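Local coordinates for protein isocitrate dehydrogenase [NAD] subunit 2 (Saccharomyces cerevisiae, PDB 3BLX) that oxidatively decarboxylates isocitrate to 2-oxoglutarate in the citric acid cycle with NAD(+) as acceptor, and also binds the 5'-untranslated leaders of mitochondrial mRNAs, at residues Lys117-Phe122 / Thr325-Pro330; Asn137-Tyr142 / Arg162-Arg167; Arg167-Ala172 / Val201-Glu206. One frame throughout, in Å; residues are numbered along the deposited sequence.

Contact 1. Residues Lys117-Phe122 / Thr325-Pro330; sequences KSIEGF and TIASGP
Gly121 and Ser328 bring the two backbones nearest, their CA atoms 5.5 Å apart, where the type II turn Ile119-Phe122 meets the chain just as it leaves helix 312-326. The turn is closed by Phe122 N bonding to Ile119 O, 3.1 Å, and Gly121 occupies its third position with phi 89° and psi -10°, a left-handed conformation that suits glycine. With no side chain, Gly121 presents its bare CA to Ser328. The hydroxyl oxygen Ser328 OG lies 4.1 Å from Gly121 CA, a packing distance. The apolar part of the contact is a meeting of methyl groups: Ile119 CG2 comes up against Ala327 CB at 3.9 Å. With CG1 of Ile119 beside its backbone N (chi1 -62°), the CG2 branch stands anti to that nitrogen and is the one turned to the alanine. Phe122 takes part through its base only, CB lying 4.4 Å from Ala327 O while its ring leads off and packs on Arg333 and Leu337. Ala327 O is not left to this apolar neighbour alone, for it accepts a hydrogen bond from Arg333 NE. The preceding Ile326 packs on Phe346, Ala349 and Val350 of helix 343-352. The contact thus joins the loop after sheet strand 109-117 to the C-terminal end of helix 312-326, at the surface and away from the catalytic and substrate-binding residues. No hydrogen bond or ion pair crosses between the two segments; the chemistry is one methyl pair and a glycine beside a hydroxyl, which implies that shape and small van der Waals areas, 147 Å² buried in all, carry the join.

Contact 2. Residues Asn137-Tyr142 / Arg162-Arg167; sequences NTEGEY and RDASER
Glu139 reaches Ala164 by a side chain whose CG lies between the backbone N and the carbonyl carbon (chi1 57°), then runs on extended (chi2 -152°) and lays its carboxylate against the alanine methyl. Ala164 CB sits across both oxygens rather than in front of one, 3.4 Å from Glu139 OE1 and equally far from Glu139 OE2. Ser165 comes next, but Glu139 OE2 and Ser165 OG are 4.0 Å apart and make no hydrogen bond. The serine hydroxyl, held beside its own backbone N (chi1 -72°), bonds instead to Thr161 O one turn back. Glu139 OE1 is hydrogen-bonded to OG1 of Thr161, the residue before helix 162-178, and that OG1 also accepts a bond from Ala164 N, so one threonine hydroxyl ties the glutamate to the first turn of the helix. A carboxylate placed at this helix start is likely to be favoured by the positive end of the helix dipole. Direct charge pairing plays no part within the segments: Arg167 NH2 is 6.7 Å from Glu139 OE1, and the arginine's guanidinium lies with one face over Asp163 O. Glu139 also opens a type II' turn to Tyr142, with Gly140 in the second position, where its positive phi favours glycine. Tyr142, critical for catalysis by similarity, ends that turn; its OH is hydrogen-bonded to Arg135 NH2. The glutamate chain rests on Ile160 of strand 153-161, the partner of strand 140-148 in the two-stranded antiparallel sheet, while Ser165 touches Phe200 of helix 195-208; the contact therefore lies where that sheet gives way to helix 162-178, with helix 195-208 alongside.

Contact 3. Residues Arg167-Ala172 / Val201-Glu206; sequences RVIRYA and VNVAKE
Ile169 points its CB from helix 162-178 toward helix 195-208; both branches beyond it reach Ala204, and the longer one reaches Val203 as well. The short branch, CG2, stands anti to the backbone N and comes over the CA-CB bond of the alanine, 3.9 Å from Ala204 CA and 4.1 Å from Ala204 CB. The long branch leaves through CG1, which lies beside the backbone N (chi1 -66°), and stays extended (chi2 176°), so that the terminal methyl is carried farthest out. There CD1 touches two partners: Val203 CG1 at 3.7 Å and Ala204 CB at 3.9 Å. The isoleucine and valine side chains run obliquely past each other. The helices come close at small Ala204, its CA 6.3 Å from Ile169 CA. Helix 195-208 links the parallel, adjacent strands 183-188 and 215-220 in a beta-alpha-beta crossover, and helix 162-178 leads into the first of these strands, so the contact pairs consecutive helices of an alpha/beta layer. Were Ile169 cut back to an alanine, both branches would be gone, and a gap would probably open beside Val203 CG1 and Ala204 CB. Phe200 and Leu207 extend the apolar surface that Ile169 meets on helix 195-208, and Ala204 in turn touches Leu216 of strand 215-220.

In the fold
Contacts 2 and 3 are neighbours, their centres 11 Å apart; they share Arg167 and follow one another along helix 162-178. They touch directly, Val203 CG1 of contact 3 lying 3.6 Å from Glu166 CA of contact 2. Contact 1 stands apart, with centres about 36 Å from contact 2 and 35 Å from contact 3, although the chain between its segments encloses both. Contacts 1 and 2 lie on opposite sides of the chain's centre. The probable active site lies nearer contacts 2 and 3: contact 2 holds Tyr142, critical for catalysis by similarity, and the side chains of Glu139 and Ile169 each lie about 10 Å from that of Arg135, a substrate-binding residue by similarity.

Contact 1. Residues Lys117-Phe122 / Thr325-Pro330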
ATOM      1  N   LYS B 117      14.938  50.686 -15.044  1.00 49.75           N
ATOM      2  CA  LYS B 117      14.517  52.038 -15.423  1.00 50.26           C
ATOM      3  C   LYS B 117      13.478  52.049 -16.539  1.00 42.86           C
ATOM      4  O   LYS B 117      13.526  51.225 -17.442  1.00 48.97           O
ATOM      5  CB  LYS B 117      15.713  52.939 -15.765  1.00 35.07           C
ATOM      6  CG  LYS B 117      15.372  54.440 -15.668  1.00 63.75           C
ATOM      7  CD  LYS B 117      16.585  55.376 -15.782  1.00 66.30           C
ATOM      8  CE  LYS B 117      16.992  55.662 -17.231  1.00 93.04           C
ATOM      9  NZ  LYS B 117      18.184  56.575 -17.340  1.00 79.54           N
ATOM     10  N   SER B 118      12.523  52.973 -16.447  1.00 48.63           N
ATOM     11  CA  SER B 118      11.579  53.244 -17.530  1.00 58.09           C
ATOM     12  C   SER B 118      12.310  53.826 -18.742  1.00 60.78           C
ATOM     13  O   SER B 118      13.371  54.468 -18.592  1.00 30.08           O
ATOM     14  CB  SER B 118      10.503  54.212 -17.063  1.00 46.15           C
ATOM     15  OG  SER B 118       9.533  53.537 -16.286  1.00 42.43           O
ATOM     16  N   ILE B 119      11.766  53.574 -19.933  1.00 65.95           N
ATOM     17  CA  ILE B 119      12.318  54.140 -21.165  1.00 72.17           C
ATOM     18  C   ILE B 119      11.523  55.385 -21.545  1.00 82.77           C
ATOM     19  O   ILE B 119      10.297  55.323 -21.708  1.00 70.92           O
ATOM     20  CB  ILE B 119      12.280  53.141 -22.338  1.00 78.85           C
ATOM     21  CG1 ILE B 119      13.126  51.897 -22.038  1.00 66.24           C
ATOM     22  CG2 ILE B 119      12.747  53.820 -23.617  1.00 94.31           C
ATOM     23  CD1 ILE B 119      14.585  52.198 -21.638  1.00 57.93           C
ATOM     24  N   GLU B 120      12.219  56.515 -21.657  1.00 98.38           N
ATOM     25  CA  GLU B 120      11.587  57.785 -22.036  1.00104.25           C
ATOM     26  C   GLU B 120      10.993  57.720 -23.437  1.00 94.79           C
ATOM     27  O   GLU B 120      11.676  57.357 -24.397  1.00 86.30           O
ATOM     28  CB  GLU B 120      12.585  58.950 -21.946  1.00100.21           C
ATOM     29  CG  GLU B 120      12.833  59.433 -20.529  1.00116.63           C
ATOM     30  CD  GLU B 120      11.539  59.772 -19.802  1.00122.77           C
ATOM     31  OE1 GLU B 120      10.575  60.209 -20.476  1.00 90.96           O
ATOM     32  OE2 GLU B 120      11.489  59.594 -18.560  1.00107.63           O
ATOM     33  N   GLY B 121       9.715  58.069 -23.545  1.00 75.15           N
ATOM     34  CA  GLY B 121       9.020  58.009 -24.817  1.00 94.25           C
ATOM     35  C   GLY B 121       8.338  56.685 -25.138  1.00 94.15           C
ATOM     36  O   GLY B 121       7.585  56.593 -26.110  1.00 98.35           O
ATOM     37  N   PHE B 122       8.603  55.655 -24.340  1.00 94.32           N
ATOM     38  CA  PHE B 122       7.967  54.356 -24.550  1.00 98.52           C
ATOM     39  C   PHE B 122       6.933  54.094 -23.463  1.00 90.48           C
ATOM     40  O   PHE B 122       7.266  53.997 -22.280  1.00 84.11           O
ATOM     41  CB  PHE B 122       8.999  53.222 -24.623  1.00 82.71           C
ATOM     42  CG  PHE B 122       8.393  51.862 -24.825  1.00 77.34           C
ATOM     43  CD1 PHE B 122       7.308  51.690 -25.670  1.00 82.89           C
ATOM     44  CD2 PHE B 122       8.918  50.749 -24.185  1.00 74.94           C
ATOM     45  CE1 PHE B 122       6.742  50.436 -25.861  1.00 83.69           C
ATOM     46  CE2 PHE B 122       8.361  49.487 -24.370  1.00 73.07           C
ATOM     47  CZ  PHE B 122       7.272  49.331 -25.207  1.00 85.35           C
ATOM     48  N   THR B 325      17.167  56.869 -26.908  1.00 88.83           N
ATOM     49  CA  THR B 325      16.383  57.754 -27.763  1.00 96.92           C
ATOM     50  C   THR B 325      15.814  57.055 -29.008  1.00 89.98           C
ATOM     51  O   THR B 325      14.715  57.388 -29.462  1.00 89.93           O
ATOM     52  CB  THR B 325      17.194  59.043 -28.133  1.00109.73           C
ATOM     53  OG1 THR B 325      16.364  59.984 -28.835  1.00110.98           O
ATOM     54  CG2 THR B 325      18.405  58.706 -28.978  1.00 92.96           C
ATOM     55  N   ILE B 326      16.546  56.082 -29.555  1.00 81.70           N
ATOM     56  CA  ILE B 326      16.050  55.356 -30.717  1.00 73.13           C
ATOM     57  C   ILE B 326      14.863  54.480 -30.349  1.00 74.35           C
ATOM     58  O   ILE B 326      14.100  54.080 -31.221  1.00 89.16           O
ATOM     59  CB  ILE B 326      17.141  54.533 -31.478  1.00 63.18           C
ATOM     60  CG1 ILE B 326      16.983  53.033 -31.250  1.00 91.42           C
ATOM     61  CG2 ILE B 326      18.535  55.019 -31.177  1.00 61.71           C
ATOM     62  CD1 ILE B 326      16.178  52.327 -32.337  1.00 90.75           C
ATOM     63  N   ALA B 327      14.685  54.196 -29.062  1.00 81.48           N
ATOM     64  CA  ALA B 327      13.519  53.421 -28.651  1.00 93.10           C
ATOM     65  C   ALA B 327      12.267  54.299 -28.742  1.00 94.95           C
ATOM     66  O   ALA B 327      11.166  53.873 -28.384  1.00 96.31           O
ATOM     67  CB  ALA B 327      13.703  52.795 -27.253  1.00 54.51           C
ATOM     68  N   SER B 328      12.454  55.517 -29.258  1.00100.94           N
ATOM     69  CA  SER B 328      11.348  56.441 -29.591  1.00119.25           C
ATOM     70  C   SER B 328      11.010  56.563 -31.118  1.00111.67           C
ATOM     71  O   SER B 328      11.816  57.057 -31.941  1.00 62.04           O
ATOM     72  CB  SER B 328      11.598  57.821 -28.964  1.00 97.59           C
ATOM     73  OG  SER B 328      10.373  58.490 -28.694  1.00 97.08           O
ATOM     74  N   GLY B 329       9.797  56.124 -31.469  1.00 95.41           N
ATOM     75  CA  GLY B 329       9.387  55.957 -32.853  1.00 82.46           C
ATOM     76  C   GLY B 329       9.166  54.483 -33.192  1.00 91.98           C
ATOM     77  O   GLY B 329      10.128  53.744 -33.380  1.00 93.21           O
ATOM     78  N   PRO B 330       7.895  54.048 -33.284  1.00 93.77           N
ATOM     79  CA  PRO B 330       7.441  52.654 -33.478  1.00 95.53           C
ATOM     80  C   PRO B 330       8.057  51.873 -34.650  1.00 96.99           C
ATOM     81  O   PRO B 330       8.076  50.642 -34.606  1.00 91.39           O
ATOM     82  CB  PRO B 330       5.923  52.794 -33.685  1.00 80.20           C
ATOM     83  CG  PRO B 330       5.568  54.057 -32.970  1.00108.63           C
ATOM     84  CD  PRO B 330       6.763  54.976 -33.113  1.00107.47           C
TER

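Contact 2. Residues Asn137-Tyr142 / Arg162-Arg167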
ATOM      1  N   ASN B 137      25.030  37.220  -3.633  1.00 41.97           N
ATOM      2  CA  ASN B 137      25.013  36.072  -4.541  1.00 51.62           C
ATOM      3  C   ASN B 137      25.679  34.782  -4.030  1.00 57.91           C
ATOM      4  O   ASN B 137      25.462  33.702  -4.583  1.00 60.12           O
ATOM      5  CB  ASN B 137      25.648  36.454  -5.876  1.00 56.00           C
ATOM      6  CG  ASN B 137      24.634  36.613  -6.984  1.00 66.97           C
ATOM      7  OD1 ASN B 137      23.447  36.307  -6.826  1.00 51.08           O
ATOM      8  ND2 ASN B 137      25.103  37.088  -8.128  1.00 73.41           N
ATOM      9  N   THR B 138      26.490  34.917  -2.985  1.00 49.78           N
ATOM     10  CA  THR B 138      27.283  33.836  -2.419  1.00 49.54           C
ATOM     11  C   THR B 138      26.442  32.779  -1.692  1.00 59.37           C
ATOM     12  O   THR B 138      26.334  31.626  -2.110  1.00 47.68           O
ATOM     13  CB  THR B 138      28.310  34.409  -1.409  1.00 50.99           C
ATOM     14  OG1 THR B 138      29.366  35.070  -2.118  1.00 63.03           O
ATOM     15  CG2 THR B 138      28.910  33.317  -0.512  1.00 65.58           C
ATOM     16  N   GLU B 139      25.854  33.182  -0.578  1.00 60.32           N
ATOM     17  CA  GLU B 139      25.216  32.241   0.321  1.00 49.54           C
ATOM     18  C   GLU B 139      23.701  32.200   0.129  1.00 45.82           C
ATOM     19  O   GLU B 139      23.208  32.371  -0.973  1.00 62.87           O
ATOM     20  CB  GLU B 139      25.563  32.611   1.759  1.00 44.78           C
ATOM     21  CG  GLU B 139      25.169  34.006   2.110  1.00 38.03           C
ATOM     22  CD  GLU B 139      26.038  34.602   3.191  1.00 61.35           C
ATOM     23  OE1 GLU B 139      27.042  33.966   3.549  1.00 37.59           O
ATOM     24  OE2 GLU B 139      25.718  35.716   3.670  1.00 67.22           O
ATOM     25  N   GLY B 140      22.962  31.968   1.204  1.00 38.88           N
ATOM     26  CA  GLY B 140      21.523  31.904   1.112  1.00 40.92           C
ATOM     27  C   GLY B 140      21.072  30.580   0.536  1.00 51.33           C
ATOM     28  O   GLY B 140      21.660  29.541   0.808  1.00 48.18           O
ATOM     29  N   GLU B 141      20.015  30.623  -0.260  1.00 48.71           N
ATOM     30  CA  GLU B 141      19.493  29.426  -0.888  1.00 60.22           C
ATOM     31  C   GLU B 141      20.366  28.913  -2.028  1.00 48.36           C
ATOM     32  O   GLU B 141      20.131  27.833  -2.544  1.00 56.77           O
ATOM     33  CB  GLU B 141      18.073  29.682  -1.387  1.00 85.01           C
ATOM     34  CG  GLU B 141      17.930  30.954  -2.231  1.00 92.54           C
ATOM     35  CD  GLU B 141      16.480  31.380  -2.407  1.00108.20           C
ATOM     36  OE1 GLU B 141      15.606  30.824  -1.696  1.00107.40           O
ATOM     37  OE2 GLU B 141      16.219  32.272  -3.248  1.00 98.43           O
ATOM     38  N   TYR B 142      21.375  29.683  -2.419  1.00 55.48           N
ATOM     39  CA  TYR B 142      22.337  29.231  -3.429  1.00 72.23           C
ATOM     40  C   TYR B 142      23.297  28.178  -2.870  1.00 61.76           C
ATOM     41  O   TYR B 142      23.555  27.168  -3.524  1.00 68.44           O
ATOM     42  CB  TYR B 142      23.111  30.414  -4.040  1.00 66.98           C
ATOM     43  CG  TYR B 142      22.274  31.261  -4.978  1.00 84.61           C
ATOM     44  CD1 TYR B 142      20.880  31.096  -5.042  1.00 74.08           C
ATOM     45  CD2 TYR B 142      22.863  32.245  -5.779  1.00 83.08           C
ATOM     46  CE1 TYR B 142      20.096  31.872  -5.884  1.00 81.38           C
ATOM     47  CE2 TYR B 142      22.086  33.034  -6.628  1.00 93.96           C
ATOM     48  CZ  TYR B 142      20.702  32.844  -6.675  1.00105.08           C
ATOM     49  OH  TYR B 142      19.930  33.620  -7.513  1.00 93.16           O
ATOM     50  N   ARG B 162      28.266  37.127   8.463  1.00 46.61           N
ATOM     51  CA  ARG B 162      28.667  38.522   8.616  1.00 43.98           C
ATOM     52  C   ARG B 162      29.604  38.933   7.474  1.00 46.02           C
ATOM     53  O   ARG B 162      29.378  39.953   6.835  1.00 41.70           O
ATOM     54  CB  ARG B 162      29.310  38.750   9.994  1.00 45.95           C
ATOM     55  CG  ARG B 162      30.378  39.831  10.025  1.00 62.99           C
ATOM     56  CD  ARG B 162      30.702  40.279  11.444  1.00 69.61           C
ATOM     57  NE  ARG B 162      29.809  41.335  11.926  1.00 75.82           N
ATOM     58  CZ  ARG B 162      28.644  41.107  12.531  1.00 98.30           C
ATOM     59  NH1 ARG B 162      28.229  39.856  12.719  1.00 88.57           N
ATOM     60  NH2 ARG B 162      27.890  42.121  12.944  1.00 68.41           N
ATOM     61  N   ASP B 163      30.619  38.122   7.180  1.00 45.42           N
ATOM     62  CA  ASP B 163      31.580  38.460   6.121  1.00 36.11           C
ATOM     63  C   ASP B 163      30.915  38.738   4.771  1.00 42.65           C
ATOM     64  O   ASP B 163      31.143  39.774   4.164  1.00 54.93           O
ATOM     65  CB  ASP B 163      32.640  37.368   5.965  1.00 59.54           C
ATOM     66  CG  ASP B 163      33.648  37.339   7.112  1.00 83.67           C
ATOM     67  OD1 ASP B 163      33.627  38.265   7.960  1.00 61.83           O
ATOM     68  OD2 ASP B 163      34.467  36.385   7.157  1.00 74.82           O
ATOM     69  N   ALA B 164      30.100  37.815   4.297  1.00 40.30           N
ATOM     70  CA  ALA B 164      29.525  37.956   2.970  1.00 38.02           C
ATOM     71  C   ALA B 164      28.584  39.138   2.918  1.00 44.40           C
ATOM     72  O   ALA B 164      28.424  39.757   1.866  1.00 34.67           O
ATOM     73  CB  ALA B 164      28.796  36.683   2.561  1.00 29.61           C
ATOM     74  N   SER B 165      27.952  39.429   4.052  1.00 28.00           N
ATOM     75  CA  SER B 165      27.023  40.547   4.168  1.00 33.63           C
ATOM     76  C   SER B 165      27.745  41.919   4.190  1.00 44.54           C
ATOM     77  O   SER B 165      27.308  42.861   3.544  1.00 27.55           O
ATOM     78  CB  SER B 165      26.155  40.380   5.424  1.00 28.62           C
ATOM     79  OG  SER B 165      25.215  39.348   5.249  1.00 38.89           O
ATOM     80  N   GLU B 166      28.834  42.018   4.952  1.00 44.05           N
ATOM     81  CA  GLU B 166      29.659  43.216   5.011  1.00 48.04           C
ATOM     82  C   GLU B 166      30.511  43.194   3.784  1.00 54.99           C
ATOM     83  O   GLU B 166      31.702  42.906   3.848  1.00 84.46           O
ATOM     84  CB  GLU B 166      30.551  43.178   6.255  1.00 59.01           C
ATOM     85  CG  GLU B 166      31.664  44.227   6.315  1.00 80.40           C
ATOM     86  CD  GLU B 166      32.784  43.868   7.313  1.00118.45           C
ATOM     87  OE1 GLU B 166      32.577  42.976   8.184  1.00 94.37           O
ATOM     88  OE2 GLU B 166      33.872  44.494   7.219  1.00101.71           O
ATOM     89  N   ARG B 167      29.901  43.473   2.651  1.00 39.50           N
ATOM     90  CA  ARG B 167      30.581  43.264   1.390  1.00 41.05           C
ATOM     91  C   ARG B 167      29.649  43.557   0.256  1.00 45.91           C
ATOM     92  O   ARG B 167      30.013  44.312  -0.636  1.00 55.76           O
ATOM     93  CB  ARG B 167      31.102  41.850   1.268  1.00 26.25           C
ATOM     94  CG  ARG B 167      32.126  41.704   0.163  1.00 43.19           C
ATOM     95  CD  ARG B 167      33.124  40.594   0.426  1.00 49.99           C
ATOM     96  NE  ARG B 167      32.482  39.295   0.311  1.00 68.53           N
ATOM     97  CZ  ARG B 167      32.932  38.193   0.894  1.00 81.20           C
ATOM     98  NH1 ARG B 167      34.038  38.246   1.630  1.00 64.40           N
ATOM     99  NH2 ARG B 167      32.274  37.043   0.741  1.00 57.70           N
TER

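Contact 3. Residues Arg167-Ala172 / Val201-Glu206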
ATOM      1  N   ARG B 167      29.901  43.473   2.651  1.00 39.50           N
ATOM      2  CA  ARG B 167      30.581  43.264   1.390  1.00 41.05           C
ATOM      3  C   ARG B 167      29.649  43.557   0.256  1.00 45.91           C
ATOM      4  O   ARG B 167      30.013  44.312  -0.636  1.00 55.76           O
ATOM      5  CB  ARG B 167      31.102  41.850   1.268  1.00 26.25           C
ATOM      6  CG  ARG B 167      32.126  41.704   0.163  1.00 43.19           C
ATOM      7  CD  ARG B 167      33.124  40.594   0.426  1.00 49.99           C
ATOM      8  NE  ARG B 167      32.482  39.295   0.311  1.00 68.53           N
ATOM      9  CZ  ARG B 167      32.932  38.193   0.894  1.00 81.20           C
ATOM     10  NH1 ARG B 167      34.038  38.246   1.630  1.00 64.40           N
ATOM     11  NH2 ARG B 167      32.274  37.043   0.741  1.00 57.70           N
ATOM     12  N   VAL B 168      28.457  42.959   0.266  1.00 28.08           N
ATOM     13  CA  VAL B 168      27.361  43.513  -0.533  1.00 36.12           C
ATOM     14  C   VAL B 168      26.910  44.821   0.056  1.00 31.14           C
ATOM     15  O   VAL B 168      26.419  45.663  -0.666  1.00 36.91           O
ATOM     16  CB  VAL B 168      26.058  42.661  -0.584  1.00 34.11           C
ATOM     17  CG1 VAL B 168      25.944  41.925  -1.878  1.00 40.10           C
ATOM     18  CG2 VAL B 168      25.908  41.776   0.631  1.00 35.32           C
ATOM     19  N   ILE B 169      27.030  44.974   1.372  1.00 24.54           N
ATOM     20  CA  ILE B 169      26.566  46.192   1.994  1.00 38.78           C
ATOM     21  C   ILE B 169      27.582  47.317   1.760  1.00 41.52           C
ATOM     22  O   ILE B 169      27.197  48.424   1.390  1.00 38.40           O
ATOM     23  CB  ILE B 169      26.194  45.981   3.458  1.00 36.07           C
ATOM     24  CG1 ILE B 169      24.986  45.048   3.530  1.00 28.99           C
ATOM     25  CG2 ILE B 169      25.858  47.293   4.119  1.00 26.68           C
ATOM     26  CD1 ILE B 169      24.575  44.679   4.921  1.00 28.83           C
ATOM     27  N   ARG B 170      28.870  47.036   1.918  1.00 45.92           N
ATOM     28  CA  ARG B 170      29.892  48.020   1.513  1.00 52.31           C
ATOM     29  C   ARG B 170      29.652  48.448   0.080  1.00 45.25           C
ATOM     30  O   ARG B 170      29.554  49.632  -0.208  1.00 46.31           O
ATOM     31  CB  ARG B 170      31.332  47.494   1.630  1.00 41.76           C
ATOM     32  CG  ARG B 170      31.919  47.605   3.002  1.00 49.83           C
ATOM     33  CD  ARG B 170      33.411  47.770   2.950  1.00 51.89           C
ATOM     34  NE  ARG B 170      33.823  48.641   4.041  1.00 73.05           N
ATOM     35  CZ  ARG B 170      34.075  48.203   5.262  1.00 69.02           C
ATOM     36  NH1 ARG B 170      33.982  46.903   5.528  1.00 85.64           N
ATOM     37  NH2 ARG B 170      34.427  49.053   6.210  1.00 71.00           N
ATOM     38  N   TYR B 171      29.547  47.473  -0.811  1.00 36.08           N
ATOM     39  CA  TYR B 171      29.391  47.763  -2.218  1.00 36.13           C
ATOM     40  C   TYR B 171      28.158  48.589  -2.459  1.00 30.65           C
ATOM     41  O   TYR B 171      28.158  49.427  -3.340  1.00 31.20           O
ATOM     42  CB  TYR B 171      29.337  46.487  -3.058  1.00 39.78           C
ATOM     43  CG  TYR B 171      29.341  46.776  -4.536  1.00 39.11           C
ATOM     44  CD1 TYR B 171      30.534  46.893  -5.238  1.00 42.75           C
ATOM     45  CD2 TYR B 171      28.153  46.963  -5.227  1.00 37.93           C
ATOM     46  CE1 TYR B 171      30.545  47.173  -6.585  1.00 29.25           C
ATOM     47  CE2 TYR B 171      28.153  47.258  -6.580  1.00 37.76           C
ATOM     48  CZ  TYR B 171      29.355  47.361  -7.247  1.00 44.81           C
ATOM     49  OH  TYR B 171      29.361  47.651  -8.590  1.00 54.58           O
ATOM     50  N   ALA B 172      27.113  48.381  -1.669  1.00 30.38           N
ATOM     51  CA  ALA B 172      25.868  49.107  -1.896  1.00 38.52           C
ATOM     52  C   ALA B 172      26.054  50.553  -1.565  1.00 30.81           C
ATOM     53  O   ALA B 172      25.499  51.413  -2.228  1.00 32.20           O
ATOM     54  CB  ALA B 172      24.729  48.542  -1.078  1.00 20.62           C
ATOM     55  N   VAL B 201      21.044  43.470   9.147  1.00 44.09           N
ATOM     56  CA  VAL B 201      20.781  44.858   9.521  1.00 26.57           C
ATOM     57  C   VAL B 201      21.881  45.426  10.425  1.00 35.57           C
ATOM     58  O   VAL B 201      22.291  46.555  10.246  1.00 39.85           O
ATOM     59  CB  VAL B 201      19.411  45.024  10.218  1.00 42.26           C
ATOM     60  CG1 VAL B 201      19.301  46.403  10.873  1.00 32.84           C
ATOM     61  CG2 VAL B 201      18.277  44.822   9.224  1.00 32.72           C
ATOM     62  N   ASN B 202      22.367  44.643  11.383  1.00 40.57           N
ATOM     63  CA  ASN B 202      23.436  45.095  12.268  1.00 41.30           C
ATOM     64  C   ASN B 202      24.701  45.401  11.503  1.00 38.57           C
ATOM     65  O   ASN B 202      25.386  46.354  11.803  1.00 39.38           O
ATOM     66  CB  ASN B 202      23.755  44.076  13.373  1.00 45.26           C
ATOM     67  CG  ASN B 202      22.709  44.050  14.468  1.00 72.82           C
ATOM     68  OD1 ASN B 202      21.806  44.889  14.501  1.00 43.89           O
ATOM     69  ND2 ASN B 202      22.820  43.074  15.367  1.00 94.78           N
ATOM     70  N   VAL B 203      25.017  44.572  10.525  1.00 43.52           N
ATOM     71  CA  VAL B 203      26.194  44.770   9.704  1.00 37.67           C
ATOM     72  C   VAL B 203      26.059  46.071   8.899  1.00 51.91           C
ATOM     73  O   VAL B 203      27.039  46.773   8.655  1.00 44.77           O
ATOM     74  CB  VAL B 203      26.376  43.569   8.766  1.00 34.94           C
ATOM     75  CG1 VAL B 203      27.162  43.946   7.534  1.00 32.65           C
ATOM     76  CG2 VAL B 203      27.043  42.456   9.488  1.00 41.60           C
ATOM     77  N   ALA B 204      24.834  46.388   8.495  1.00 38.40           N
ATOM     78  CA  ALA B 204      24.551  47.606   7.761  1.00 43.42           C
ATOM     79  C   ALA B 204      24.717  48.846   8.632  1.00 49.27           C
ATOM     80  O   ALA B 204      25.165  49.883   8.160  1.00 40.02           O
ATOM     81  CB  ALA B 204      23.144  47.556   7.187  1.00 30.53           C
ATOM     82  N   LYS B 205      24.322  48.742   9.897  1.00 50.14           N
ATOM     83  CA  LYS B 205      24.417  49.862  10.829  1.00 51.54           C
ATOM     84  C   LYS B 205      25.868  50.176  11.226  1.00 54.39           C
ATOM     85  O   LYS B 205      26.210  51.317  11.523  1.00 62.52           O
ATOM     86  CB  LYS B 205      23.548  49.604  12.055  1.00 29.33           C
ATOM     87  CG  LYS B 205      22.061  49.682  11.759  1.00 33.86           C
ATOM     88  CD  LYS B 205      21.233  49.464  13.021  1.00 45.71           C
ATOM     89  CE  LYS B 205      19.751  49.680  12.750  1.00 63.05           C
ATOM     90  NZ  LYS B 205      18.930  49.610  13.990  1.00 57.64           N
ATOM     91  N   GLU B 206      26.716  49.155  11.195  1.00 57.63           N
ATOM     92  CA  GLU B 206      28.126  49.265  11.558  1.00 56.60           C
ATOM     93  C   GLU B 206      28.885  49.990  10.470  1.00 58.78           C
ATOM     94  O   GLU B 206      29.854  50.698  10.733  1.00 70.83           O
ATOM     95  CB  GLU B 206      28.733  47.870  11.711  1.00 68.29           C
ATOM     96  CG  GLU B 206      29.815  47.748  12.764  1.00101.83           C
ATOM     97  CD  GLU B 206      29.249  47.679  14.177  1.00122.01           C
ATOM     98  OE1 GLU B 206      28.356  46.835  14.444  1.00 83.63           O
ATOM     99  OE2 GLU B 206      29.709  48.473  15.024  1.00120.55           O
TER